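1-pyrroline-5-carboxylate dehydrogenase (Thermus thermophilus, PDB 1UZB) probably oxidises glutamate semialdehyde, the open form of 1-pyrroline-5-carboxylate, to glutamate, as a member of the aldehyde dehydrogenase family. Local coordinates at residues Ala206-Glu210 with Asp211-Val215; Gly260-Glu263 with Val264-Ile268; Pro362-Ser365 with Ala366-Arg370; Ile378-Glu382 with Gly383-Leu387; Pro409-Arg412 with Ile413-Glu416. All blocks are in the same frame, centred on the assembly; numbering follows the deposited sequence.

Interaction 1. Residues Ala206-Glu210 with Asp211-Val215; sequences AKPAE and DAVVV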
loop_
_atom_site.group_PDB
_atom_site.type_symbol
_atom_site.label_atom_id
_atom_site.label_comp_id
_atom_site.label_asym_id
_atom_site.label_seq_id
_atom_site.Cartn_x
_atom_site.Cartn_y
_atom_site.Cartn_z
ATOM N N ALA A 206 31.006 -10.410 -23.391
ATOM C CA ALA A 206 31.778 -10.531 -22.161
ATOM C C ALA A 206 33.209 -10.990 -22.353
ATOM O O ALA A 206 33.469 -11.983 -23.039
ATOM C CB ALA A 206 31.064 -11.475 -21.197
ATOM N N LYS A 207 34.137 -10.252 -21.750
ATOM C CA LYS A 207 35.546 -10.600 -21.811
ATOM C C LYS A 207 35.965 -11.064 -20.425
ATOM O O LYS A 207 36.039 -10.266 -19.489
ATOM C CB LYS A 207 36.416 -9.405 -22.209
ATOM C CG LYS A 207 37.879 -9.809 -22.388
ATOM C CD LYS A 207 38.856 -8.709 -22.019
ATOM C CE LYS A 207 40.281 -9.251 -22.017
ATOM N NZ LYS A 207 41.286 -8.230 -21.608
ATOM N N PRO A 208 36.220 -12.366 -20.267
ATOM C CA PRO A 208 36.635 -12.883 -18.963
ATOM C C PRO A 208 38.072 -12.461 -18.696
ATOM O O PRO A 208 38.794 -12.094 -19.626
ATOM C CB PRO A 208 36.518 -14.390 -19.144
ATOM C CG PRO A 208 36.910 -14.565 -20.595
ATOM C CD PRO A 208 36.154 -13.444 -21.271
ATOM N N ALA A 209 38.484 -12.490 -17.434
ATOM C CA ALA A 209 39.857 -12.151 -17.092
ATOM C C ALA A 209 40.703 -13.328 -17.582
ATOM O O ALA A 209 40.259 -14.476 -17.529
ATOM C CB ALA A 209 39.996 -11.978 -15.587
ATOM N N GLU A 210 41.907 -13.043 -18.063
ATOM C CA GLU A 210 42.794 -14.083 -18.588
ATOM C C GLU A 210 43.016 -15.289 -17.682
ATOM O O GLU A 210 43.067 -16.423 -18.158
ATOM C CB GLU A 210 44.167 -13.497 -18.935
ATOM C CG GLU A 210 44.164 -12.426 -20.003
ATOM C CD GLU A 210 45.571 -12.022 -20.407
ATOM O OE1 GLU A 210 45.721 -10.990 -21.088
ATOM O OE2 GLU A 210 46.526 -12.746 -20.050
ATOM N N ASP A 211 43.149 -15.043 -16.383
ATOM C CA ASP A 211 43.402 -16.110 -15.417
ATOM C C ASP A 211 42.196 -16.980 -15.086
ATOM O O ASP A 211 42.341 -18.003 -14.414
ATOM C CB ASP A 211 43.949 -15.518 -14.114
ATOM C CG ASP A 211 45.337 -14.929 -14.275
ATOM O OD1 ASP A 211 46.269 -15.691 -14.603
ATOM O OD2 ASP A 211 45.495 -13.706 -14.068
ATOM N N ALA A 212 41.017 -16.589 -15.559
ATOM C CA ALA A 212 39.802 -17.335 -15.259
ATOM C C ALA A 212 38.922 -17.611 -16.473
ATOM O O ALA A 212 37.694 -17.629 -16.368
ATOM C CB ALA A 212 39.003 -16.583 -14.193
ATOM N N VAL A 213 39.544 -17.852 -17.620
ATOM C CA VAL A 213 38.790 -18.117 -18.842
ATOM C C VAL A 213 38.027 -19.448 -18.844
ATOM O O VAL A 213 36.972 -19.559 -19.470
ATOM C CB VAL A 213 39.710 -18.080 -20.087
ATOM C CG1 VAL A 213 40.268 -16.682 -20.272
ATOM C CG2 VAL A 213 40.838 -19.092 -19.938
ATOM N N VAL A 214 38.542 -20.458 -18.149
ATOM C CA VAL A 214 37.860 -21.747 -18.137
ATOM C C VAL A 214 36.531 -21.708 -17.397
ATOM O O VAL A 214 35.519 -22.194 -17.903
ATOM C CB VAL A 214 38.740 -22.859 -17.521
ATOM C CG1 VAL A 214 37.941 -24.151 -17.399
ATOM C CG2 VAL A 214 39.963 -23.090 -18.395
ATOM N N VAL A 215 36.519 -21.135 -16.200
ATOM C CA VAL A 215 35.268 -21.080 -15.460
ATOM C C VAL A 215 34.262 -20.162 -16.164
ATOM O O VAL A 215 33.051 -20.363 -16.060
ATOM C CB VAL A 215 35.486 -20.635 -13.996
ATOM C CG1 VAL A 215 35.763 -19.144 -13.924
ATOM C CG2 VAL A 215 34.274 -21.022 -13.166
#
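D211 takes the third place in a reverse turn whose ends, A209 and A212, are tied together by a backbone bond. With E210 and D211 both in helix-like backbone conformations, the turn is of type I. D211 CG lies beside its own backbone N, anti to the carbonyl carbon (chi1 -68°); the E210 carboxylate has a partner of its own, OE1 accepting from the backbone N of G240. Next comes A212, whose N donates to A209 O at 3.0 Å, 159° at the hydrogen. That donor lies well above the plane of the carbonyl, as the tight bend demands, and A212 stands at the N-cap position of the coming helix. V213, the first helical residue, turns CG1 back across the bend, 3.5 Å from E210 O, and the same methyl reaches P208 CG at 4.0 Å. The proline ring and the valine branch meet at a slant, an apolar contact spanning the turn. V214 and V215 leave the turn, and their backbone N atoms are both received by the carboxylate of E123, on helix 113-124. A short turn carrying the chain from strand 203-207 into helix 213-226, with strand 233-235 to follow, is the first joint of a beta-alpha-beta unit, as in the Rossmann-type coenzyme domain of aldehyde dehydrogenases.

Interaction 2. Residues Gly260-Glu263 with Val264-Ile268; sequences GSLE and VGLKI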
loop_
_atom_site.group_PDB
_atom_site.type_symbol
_atom_site.label_atom_id
_atom_site.label_comp_id
_atom_site.label_asym_id
_atom_site.label_seq_id
_atom_site.Cartn_x
_atom_site.Cartn_y
_atom_site.Cartn_z
ATOM N N GLY A 260 37.706 -4.105 -11.975
ATOM C CA GLY A 260 39.118 -4.440 -12.014
ATOM C C GLY A 260 39.966 -3.361 -11.364
ATOM O O GLY A 260 39.498 -2.641 -10.480
ATOM N N SER A 261 41.211 -3.234 -11.815
ATOM C CA SER A 261 42.134 -2.257 -11.249
ATOM C C SER A 261 41.797 -0.808 -11.581
ATOM O O SER A 261 41.174 -0.508 -12.603
ATOM C CB SER A 261 43.561 -2.543 -11.720
ATOM O OG SER A 261 43.705 -2.218 -13.091
ATOM N N LEU A 262 42.234 0.090 -10.707
ATOM C CA LEU A 262 42.002 1.514 -10.895
ATOM C C LEU A 262 42.716 2.006 -12.151
ATOM O O LEU A 262 42.188 2.831 -12.892
ATOM C CB LEU A 262 42.501 2.290 -9.676
ATOM C CG LEU A 262 42.438 3.817 -9.767
ATOM C CD1 LEU A 262 41.008 4.265 -10.036
ATOM C CD2 LEU A 262 42.953 4.426 -8.474
ATOM N N GLU A 263 43.919 1.495 -12.389
ATOM C CA GLU A 263 44.687 1.899 -13.561
ATOM C C GLU A 263 43.878 1.695 -14.838
ATOM O O GLU A 263 43.799 2.582 -15.689
ATOM C CB GLU A 263 45.989 1.099 -13.645
ATOM C CG GLU A 263 46.797 1.375 -14.904
ATOM C CD GLU A 263 48.011 0.475 -15.037
ATOM O OE1 GLU A 263 48.759 0.632 -16.026
ATOM O OE2 GLU A 263 48.216 -0.390 -14.158
ATOM N N VAL A 264 43.276 0.517 -14.966
ATOM C CA VAL A 264 42.473 0.202 -16.138
ATOM C C VAL A 264 41.146 0.963 -16.118
ATOM O O VAL A 264 40.690 1.456 -17.150
ATOM C CB VAL A 264 42.205 -1.316 -16.223
ATOM C CG1 VAL A 264 41.318 -1.631 -17.418
ATOM C CG2 VAL A 264 43.527 -2.063 -16.343
ATOM N N GLY A 265 40.533 1.064 -14.941
ATOM C CA GLY A 265 39.269 1.775 -14.825
ATOM C C GLY A 265 39.368 3.229 -15.254
ATOM O O GLY A 265 38.455 3.761 -15.886
ATOM N N LEU A 266 40.472 3.883 -14.904
ATOM C CA LEU A 266 40.666 5.277 -15.281
ATOM C C LEU A 266 40.722 5.414 -16.802
ATOM O O LEU A 266 40.129 6.327 -17.374
ATOM C CB LEU A 266 41.953 5.821 -14.656
ATOM C CG LEU A 266 41.919 6.021 -13.136
ATOM C CD1 LEU A 266 43.316 6.310 -12.614
ATOM C CD2 LEU A 266 40.970 7.161 -12.788
ATOM N N LYS A 267 41.431 4.498 -17.454
ATOM C CA LYS A 267 41.551 4.532 -18.907
ATOM C C LYS A 267 40.200 4.301 -19.576
ATOM O O LYS A 267 39.862 4.954 -20.562
ATOM C CB LYS A 267 42.561 3.481 -19.380
ATOM C CG LYS A 267 43.993 3.775 -18.961
ATOM C CD LYS A 267 44.949 2.688 -19.433
ATOM C CE LYS A 267 46.379 2.991 -19.008
ATOM N NZ LYS A 267 47.325 1.907 -19.399
ATOM N N ILE A 268 39.423 3.371 -19.035
ATOM C CA ILE A 268 38.109 3.074 -19.587
ATOM C C ILE A 268 37.160 4.266 -19.448
ATOM O O ILE A 268 36.460 4.621 -20.394
ATOM C CB ILE A 268 37.496 1.835 -18.898
ATOM C CG1 ILE A 268 38.262 0.582 -19.333
ATOM C CG2 ILE A 268 36.018 1.713 -19.243
ATOM C CD1 ILE A 268 37.844 -0.671 -18.606
HETATM O O HOH W 1 46.604 -0.548 -18.292
#
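The E263 carboxylate, the one flat side-chain group in this turn of helix, meets both K267 and a water through the same oxygen, OE1. OE1 of E263 and NZ of K267 are 3.9 Å apart, a long salt bridge between two chains that run side by side in the same direction, one helical turn apart. The water closes the gap: it accepts from K267 NZ at 2.8 Å and donates weakly to E263 OE1. At the start of the helix, S261 is the N-cap of helix 262-272. With chi1 71° its hydroxyl swings over the helix end, where OG takes a weak bond from V264 N, 3.3 Å, and also touches V264 CG2. The main-chain bond from G265 N to S261 O, 2.9 Å, starts the helical pattern. On the face toward a second subunit, L262 CD1 lies against L266 CG at 3.7 Å, and F282 of that neighbouring subunit packs on both leucines. Were L266 cut back to an alanine, a gap would probably open beside L262 CD1, and F282 of the other subunit would lose part of its apolar support. The segment from G260 to G265 fits the Gly-X-X-X-X-Gly pattern of aldehyde dehydrogenases. Chemically, besides the cap, the contact has two parts: a water-mediated charge pair that probably adds little rigidity, and an apolar pair that also meets a neighbouring subunit.

Interaction 3. Residues Pro362-Ser365 with Ala366-Arg370; sequences PVVS and AEQER
V363 and E369 meet almost at right angles: the CG2 methyl of the valine presses on the base of the glutamate, 3.8 Å from E369 CB, while the rest of that side chain extends away to a salt bridge with R391. V364 is set differently, its CG1 slanting over Q368 CB at 4.1 Å, so that the aliphatic carbons of two successive valines lie against the first turn of the helix. S365 follows, at the N-cap. Its hydroxyl is rotated to lie between the backbone N and the carbonyl carbon (chi1 65°), which directs OG at the helix end, and Q368 N donates to it at 3.1 Å. The carbonyl of the same serine receives E369 N at 2.9 Å, giving S365 two bonds to the new helix, one through its side chain and one through its backbone. Farther along, R370 grips the E367 carboxylate side-on: NE goes to OE2, and NH2 to OE1 at 3.0 Å, with both oxygens close to the guanidinium plane, although the bonds are tilted out of the carboxylate plane. A serine just before a helix whose OG accepts from the N three residues on is a serine N-cap, here opening helix 366-379, with buried valines packing beside it.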
loop_
_atom_site.group_PDB
_atom_site.type_symbol
_atom_site.label_atom_id
_atom_site.label_comp_id
_atom_site.label_asym_id
_atom_site.label_seq_id
_atom_site.Cartn_x
_atom_site.Cartn_y
_atom_site.Cartn_z
ATOM N N PRO A 362 47.309 -20.218 -3.168
ATOM C CA PRO A 362 48.346 -19.391 -3.791
ATOM C C PRO A 362 47.742 -18.105 -4.339
ATOM O O PRO A 362 46.520 -17.992 -4.452
ATOM C CB PRO A 362 48.822 -20.276 -4.926
ATOM C CG PRO A 362 47.518 -20.846 -5.412
ATOM C CD PRO A 362 46.797 -21.219 -4.121
ATOM N N VAL A 363 48.582 -17.128 -4.667
ATOM C CA VAL A 363 48.049 -15.929 -5.295
ATOM C C VAL A 363 47.799 -16.403 -6.730
ATOM O O VAL A 363 48.318 -17.445 -7.146
ATOM C CB VAL A 363 49.013 -14.718 -5.209
ATOM C CG1 VAL A 363 49.100 -14.249 -3.762
ATOM C CG2 VAL A 363 50.384 -15.074 -5.735
ATOM N N VAL A 364 47.013 -15.652 -7.487
ATOM C CA VAL A 364 46.603 -16.090 -8.817
ATOM C C VAL A 364 47.597 -16.310 -9.954
ATOM O O VAL A 364 47.352 -17.151 -10.820
ATOM C CB VAL A 364 45.454 -15.185 -9.339
ATOM C CG1 VAL A 364 46.015 -13.928 -9.980
ATOM C CG2 VAL A 364 44.576 -15.963 -10.305
ATOM N N SER A 365 48.709 -15.588 -9.971
ATOM C CA SER A 365 49.655 -15.749 -11.074
ATOM C C SER A 365 51.063 -15.345 -10.693
ATOM O O SER A 365 51.288 -14.773 -9.629
ATOM C CB SER A 365 49.215 -14.891 -12.258
ATOM O OG SER A 365 49.295 -13.514 -11.914
ATOM N N ALA A 366 52.006 -15.631 -11.588
ATOM C CA ALA A 366 53.399 -15.282 -11.365
ATOM C C ALA A 366 53.554 -13.767 -11.288
ATOM O O ALA A 366 54.315 -13.265 -10.466
ATOM C CB ALA A 366 54.268 -15.843 -12.487
ATOM N N GLU A 367 52.834 -13.038 -12.134
ATOM C CA GLU A 367 52.934 -11.584 -12.104
ATOM C C GLU A 367 52.351 -11.036 -10.806
ATOM O O GLU A 367 52.902 -10.112 -10.215
ATOM C CB GLU A 367 52.225 -10.953 -13.305
ATOM C CG GLU A 367 52.271 -9.422 -13.309
ATOM C CD GLU A 367 53.687 -8.852 -13.295
ATOM O OE1 GLU A 367 53.826 -7.618 -13.147
ATOM O OE2 GLU A 367 54.662 -9.623 -13.432
ATOM N N GLN A 368 51.234 -11.599 -10.357
ATOM C CA GLN A 368 50.643 -11.135 -9.107
ATOM C C GLN A 368 51.611 -11.405 -7.964
ATOM O O GLN A 368 51.775 -10.579 -7.067
ATOM C CB GLN A 368 49.304 -11.834 -8.851
ATOM C CG GLN A 368 48.520 -11.260 -7.682
ATOM C CD GLN A 368 48.237 -9.777 -7.845
ATOM O OE1 GLN A 368 47.651 -9.352 -8.840
ATOM N NE2 GLN A 368 48.655 -8.983 -6.866
ATOM N N GLU A 369 52.268 -12.559 -8.010
ATOM C CA GLU A 369 53.232 -12.916 -6.982
ATOM C C GLU A 369 54.377 -11.903 -6.973
ATOM O O GLU A 369 54.790 -11.426 -5.916
ATOM C CB GLU A 369 53.777 -14.317 -7.247
ATOM C CG GLU A 369 54.751 -14.813 -6.194
ATOM C CD GLU A 369 55.295 -16.185 -6.522
ATOM O OE1 GLU A 369 55.951 -16.329 -7.575
ATOM O OE2 GLU A 369 55.066 -17.121 -5.729
ATOM N N ARG A 370 54.880 -11.571 -8.157
ATOM C CA ARG A 370 55.977 -10.621 -8.255
ATOM C C ARG A 370 55.573 -9.274 -7.664
ATOM O O ARG A 370 56.336 -8.659 -6.917
ATOM C CB ARG A 370 56.398 -10.427 -9.711
ATOM C CG ARG A 370 57.679 -9.612 -9.858
ATOM C CD ARG A 370 57.884 -9.141 -11.283
ATOM N NE ARG A 370 56.892 -8.143 -11.669
ATOM C CZ ARG A 370 56.865 -6.897 -11.208
ATOM N NH1 ARG A 370 57.779 -6.481 -10.343
ATOM N NH2 ARG A 370 55.915 -6.065 -11.610
#

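Interaction 4. Residues Ile378-Glu382 with Gly383-Leu387; sequences IGKNE and GQLVL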
loop_
_atom_site.group_PDB
_atom_site.type_symbol
_atom_site.label_atom_id
_atom_site.label_comp_id
_atom_site.label_asym_id
_atom_site.label_seq_id
_atom_site.Cartn_x
_atom_site.Cartn_y
_atom_site.Cartn_z
ATOM N N ILE A 378 59.006 -2.923 -0.530
ATOM C CA ILE A 378 58.758 -1.504 -0.319
ATOM C C ILE A 378 58.344 -1.284 1.134
ATOM O O ILE A 378 58.830 -0.371 1.801
ATOM C CB ILE A 378 57.634 -0.994 -1.253
ATOM C CG1 ILE A 378 58.123 -1.016 -2.704
ATOM C CG2 ILE A 378 57.197 0.408 -0.834
ATOM C CD1 ILE A 378 57.029 -0.788 -3.727
ATOM N N GLY A 379 57.448 -2.139 1.620
ATOM C CA GLY A 379 56.971 -2.027 2.986
ATOM C C GLY A 379 58.062 -2.146 4.036
ATOM O O GLY A 379 57.975 -1.527 5.095
ATOM N N LYS A 380 59.088 -2.941 3.751
ATOM C CA LYS A 380 60.187 -3.123 4.696
ATOM C C LYS A 380 60.917 -1.819 4.999
ATOM O O LYS A 380 61.545 -1.683 6.048
ATOM C CB LYS A 380 61.183 -4.157 4.164
ATOM C CG LYS A 380 60.669 -5.587 4.205
ATOM C CD LYS A 380 61.687 -6.544 3.607
ATOM C CE LYS A 380 61.226 -7.989 3.695
ATOM N NZ LYS A 380 62.210 -8.898 3.049
ATOM N N ASN A 381 60.827 -0.859 4.084
ATOM C CA ASN A 381 61.483 0.429 4.267
ATOM C C ASN A 381 60.493 1.516 4.673
ATOM O O ASN A 381 60.847 2.694 4.742
ATOM C CB ASN A 381 62.203 0.831 2.977
ATOM C CG ASN A 381 63.368 -0.087 2.651
ATOM O OD1 ASN A 381 63.637 -0.375 1.486
ATOM N ND2 ASN A 381 64.070 -0.542 3.681
ATOM N N GLU A 382 59.252 1.119 4.945
ATOM C CA GLU A 382 58.222 2.072 5.352
ATOM C C GLU A 382 57.702 1.766 6.755
ATOM O O GLU A 382 57.496 2.672 7.562
ATOM C CB GLU A 382 57.057 2.061 4.357
ATOM C CG GLU A 382 57.437 2.476 2.947
ATOM C CD GLU A 382 56.231 2.678 2.054
ATOM O OE1 GLU A 382 55.330 1.811 2.063
ATOM O OE2 GLU A 382 56.183 3.703 1.340
ATOM N N GLY A 383 57.489 0.486 7.041
ATOM C CA GLY A 383 57.002 0.093 8.350
ATOM C C GLY A 383 57.863 -1.001 8.952
ATOM O O GLY A 383 58.976 -1.240 8.486
ATOM N N GLN A 384 57.353 -1.666 9.984
ATOM C CA GLN A 384 58.095 -2.738 10.640
ATOM C C GLN A 384 57.469 -4.098 10.348
ATOM O O GLN A 384 56.330 -4.361 10.737
ATOM C CB GLN A 384 58.125 -2.521 12.156
ATOM C CG GLN A 384 58.931 -3.576 12.906
ATOM C CD GLN A 384 58.655 -3.593 14.397
ATOM O OE1 GLN A 384 59.313 -4.309 15.153
ATOM N NE2 GLN A 384 57.673 -2.813 14.827
ATOM N N LEU A 385 58.211 -4.962 9.664
ATOM C CA LEU A 385 57.718 -6.296 9.346
ATOM C C LEU A 385 57.695 -7.117 10.630
ATOM O O LEU A 385 58.723 -7.269 11.290
ATOM C CB LEU A 385 58.635 -6.969 8.320
ATOM C CG LEU A 385 58.237 -8.378 7.873
ATOM C CD1 LEU A 385 56.909 -8.325 7.128
ATOM C CD2 LEU A 385 59.329 -8.957 6.982
ATOM N N VAL A 386 56.527 -7.645 10.989
ATOM C CA VAL A 386 56.415 -8.443 12.206
ATOM C C VAL A 386 55.885 -9.857 11.972
ATOM O O VAL A 386 55.787 -10.645 12.911
ATOM C CB VAL A 386 55.533 -7.745 13.267
ATOM C CG1 VAL A 386 56.236 -6.495 13.788
ATOM C CG2 VAL A 386 54.180 -7.389 12.675
ATOM N N LEU A 387 55.539 -10.175 10.728
ATOM C CA LEU A 387 55.056 -11.512 10.388
ATOM C C LEU A 387 55.126 -11.767 8.888
ATOM O O LEU A 387 54.786 -10.898 8.085
ATOM C CB LEU A 387 53.611 -11.722 10.863
ATOM C CG LEU A 387 53.093 -13.150 10.636
ATOM C CD1 LEU A 387 53.858 -14.118 11.528
ATOM C CD2 LEU A 387 51.607 -13.225 10.934
HETATM O O HOH W 2 61.029 0.375 8.107
#
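G379 and G383 are joined by a strikingly straight backbone bond: G383 N donates to G379 O at 2.8 Å, with 179° at the hydrogen, and approaches nearly in line with the C=O. The same oxygen also accepts from E382 N, so two donors hold it near the C-terminal part of helix 366-379. Past this point G383, with phi -129° and psi -164°, straightens the chain and releases it into strand 384-387. A water bridges the bend, donating to K380 O at 3.0 Å and to G383 O at 2.6 Å. The joint is a helix-to-strand turn delivering an edge strand, within this chain, of a seven-stranded mixed sheet, where V386 and L387 both face V403 in a classic beta bulge. Among the side chains, K380 stretches out fully and lies alongside L385, the two pointing the same way; CE of the lysine rests 3.9 Å from CD2 of the leucine. The apolar shaft of K380 is thus used for packing, while its NZ forms a salt bridge with E377, just before this segment. E382 sends its carboxylate away from the strand, OE2 and OE1 receiving the backbone N atoms of R412 and I413.

Interaction 5. Residues Pro409-Arg412 with Ile413-Glu416; sequences PKAR and IAQE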
loop_
_atom_site.group_PDB
_atom_site.type_symbol
_atom_site.label_atom_id
_atom_site.label_comp_id
_atom_site.label_asym_id
_atom_site.label_seq_id
_atom_site.Cartn_x
_atom_site.Cartn_y
_atom_site.Cartn_z
ATOM N N PRO A 409 50.585 6.525 7.937
ATOM C CA PRO A 409 49.355 6.601 7.140
ATOM C C PRO A 409 49.550 6.891 5.652
ATOM O O PRO A 409 48.777 6.421 4.823
ATOM C CB PRO A 409 48.557 7.697 7.840
ATOM C CG PRO A 409 48.974 7.552 9.270
ATOM C CD PRO A 409 50.473 7.354 9.151
ATOM N N LYS A 410 50.580 7.662 5.313
ATOM C CA LYS A 410 50.825 8.008 3.918
ATOM C C LYS A 410 51.866 7.147 3.207
ATOM O O LYS A 410 52.265 7.448 2.080
ATOM C CB LYS A 410 51.194 9.491 3.812
ATOM C CG LYS A 410 50.066 10.421 4.253
ATOM C CD LYS A 410 50.425 11.884 4.056
ATOM C CE LYS A 410 49.307 12.795 4.543
ATOM N NZ LYS A 410 48.030 12.571 3.808
ATOM N N ALA A 411 52.304 6.074 3.855
ATOM C CA ALA A 411 53.274 5.165 3.249
ATOM C C ALA A 411 52.616 4.495 2.048
ATOM O O ALA A 411 51.394 4.343 2.012
ATOM C CB ALA A 411 53.704 4.113 4.251
ATOM N N ARG A 412 53.410 4.088 1.066
ATOM C CA ARG A 412 52.844 3.439 -0.105
ATOM C C ARG A 412 52.022 2.201 0.264
ATOM O O ARG A 412 50.956 1.974 -0.311
ATOM C CB ARG A 412 53.948 3.059 -1.094
ATOM C CG ARG A 412 54.697 4.256 -1.659
ATOM C CD ARG A 412 55.638 3.828 -2.766
ATOM N NE ARG A 412 54.912 3.232 -3.885
ATOM C CZ ARG A 412 55.487 2.573 -4.887
ATOM N NH1 ARG A 412 54.745 2.062 -5.860
ATOM N NH2 ARG A 412 56.806 2.419 -4.914
ATOM N N ILE A 413 52.498 1.404 1.220
ATOM C CA ILE A 413 51.750 0.209 1.600
ATOM C C ILE A 413 50.473 0.529 2.374
ATOM O O ILE A 413 49.670 -0.363 2.644
ATOM C CB ILE A 413 52.599 -0.793 2.425
ATOM C CG1 ILE A 413 53.118 -0.145 3.708
ATOM C CG2 ILE A 413 53.737 -1.327 1.566
ATOM C CD1 ILE A 413 53.659 -1.151 4.709
ATOM N N ALA A 414 50.282 1.797 2.728
ATOM C CA ALA A 414 49.075 2.210 3.444
ATOM C C ALA A 414 48.143 2.998 2.521
ATOM O O ALA A 414 47.068 3.436 2.933
ATOM C CB ALA A 414 49.441 3.062 4.656
ATOM N N GLN A 415 48.546 3.155 1.263
ATOM C CA GLN A 415 47.764 3.912 0.291
ATOM C C GLN A 415 47.448 3.160 -0.997
ATOM O O GLN A 415 46.395 3.372 -1.602
ATOM C CB GLN A 415 48.516 5.190 -0.088
ATOM C CG GLN A 415 48.656 6.201 1.026
ATOM C CD GLN A 415 47.344 6.889 1.343
ATOM O OE1 GLN A 415 46.622 7.314 0.444
ATOM N NE2 GLN A 415 47.035 7.016 2.626
ATOM N N GLU A 416 48.359 2.291 -1.420
ATOM C CA GLU A 416 48.187 1.556 -2.670
ATOM C C GLU A 416 47.646 0.144 -2.485
ATOM O O GLU A 416 48.024 -0.557 -1.551
ATOM C CB GLU A 416 49.526 1.523 -3.420
ATOM C CG GLU A 416 50.148 2.913 -3.561
ATOM C CD GLU A 416 51.495 2.927 -4.264
ATOM O OE1 GLU A 416 52.155 3.986 -4.237
ATOM O OE2 GLU A 416 51.897 1.902 -4.845
HETATM O O HOH W 3 46.215 4.764 5.346
#
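R412 and E416 clasp each other across a pair of overlapping type I turns, closed by A414 N to A411 O and Q415 N to R412 O, within the loop between strands 402-405 and 422-428. The side chain of R412 passes obliquely along one oxygen of the glutamate: CB, CG and CD all touch E416 OE1, CG nearest of the three at 3.6 Å. The bend at chi3 (62°) then brings the guanidinium edge round to the carboxylate. NE donates to E416 OE1 at 2.9 Å, coming from above the carboxylate plane. CZ sits 3.7 Å from each of E416 OE1 and OE2, NH1 reaches the syn lone pair of E416 OE2 at 3.0 Å, and NH2 packs on I378. This side-on grip works with the two planes 49° apart. E416 OE2 is also bonded to Y375 OH, and E416 N donates to R412 O at 2.8 Å. Shortening E416 to an alanine is likely to leave the R412 guanidinium without its countercharge and free to turn, and Y375 OH without this acceptor. Beside this pair Q415 folds back toward P409, chi2 -72°, and its NE2, which also donates to D440 O, meets P409 O at 2.9 Å, with that oxygen in the amide plane.

How the interactions relate
Along the chain the five contacts come strictly in series; each closes only its own short turn, and none nests in or crosses another. Interaction 1 turns a strand into a helix and interaction 2 begins the helix after strand 255-259, both in beta-alpha-beta units of the coenzyme domain. Interactions 3 and 4 stand at the two ends of helix 366-379, their centres about 20 Å apart. Two contacts across interactions tie these parts together. D211 of interaction 1 packs on V364 and S365 of interaction 3, while the E382 carboxylate of interaction 4 meets the R412-I413 backbone of interaction 5, joining the helix-strand turn to the loop before strand 422-428.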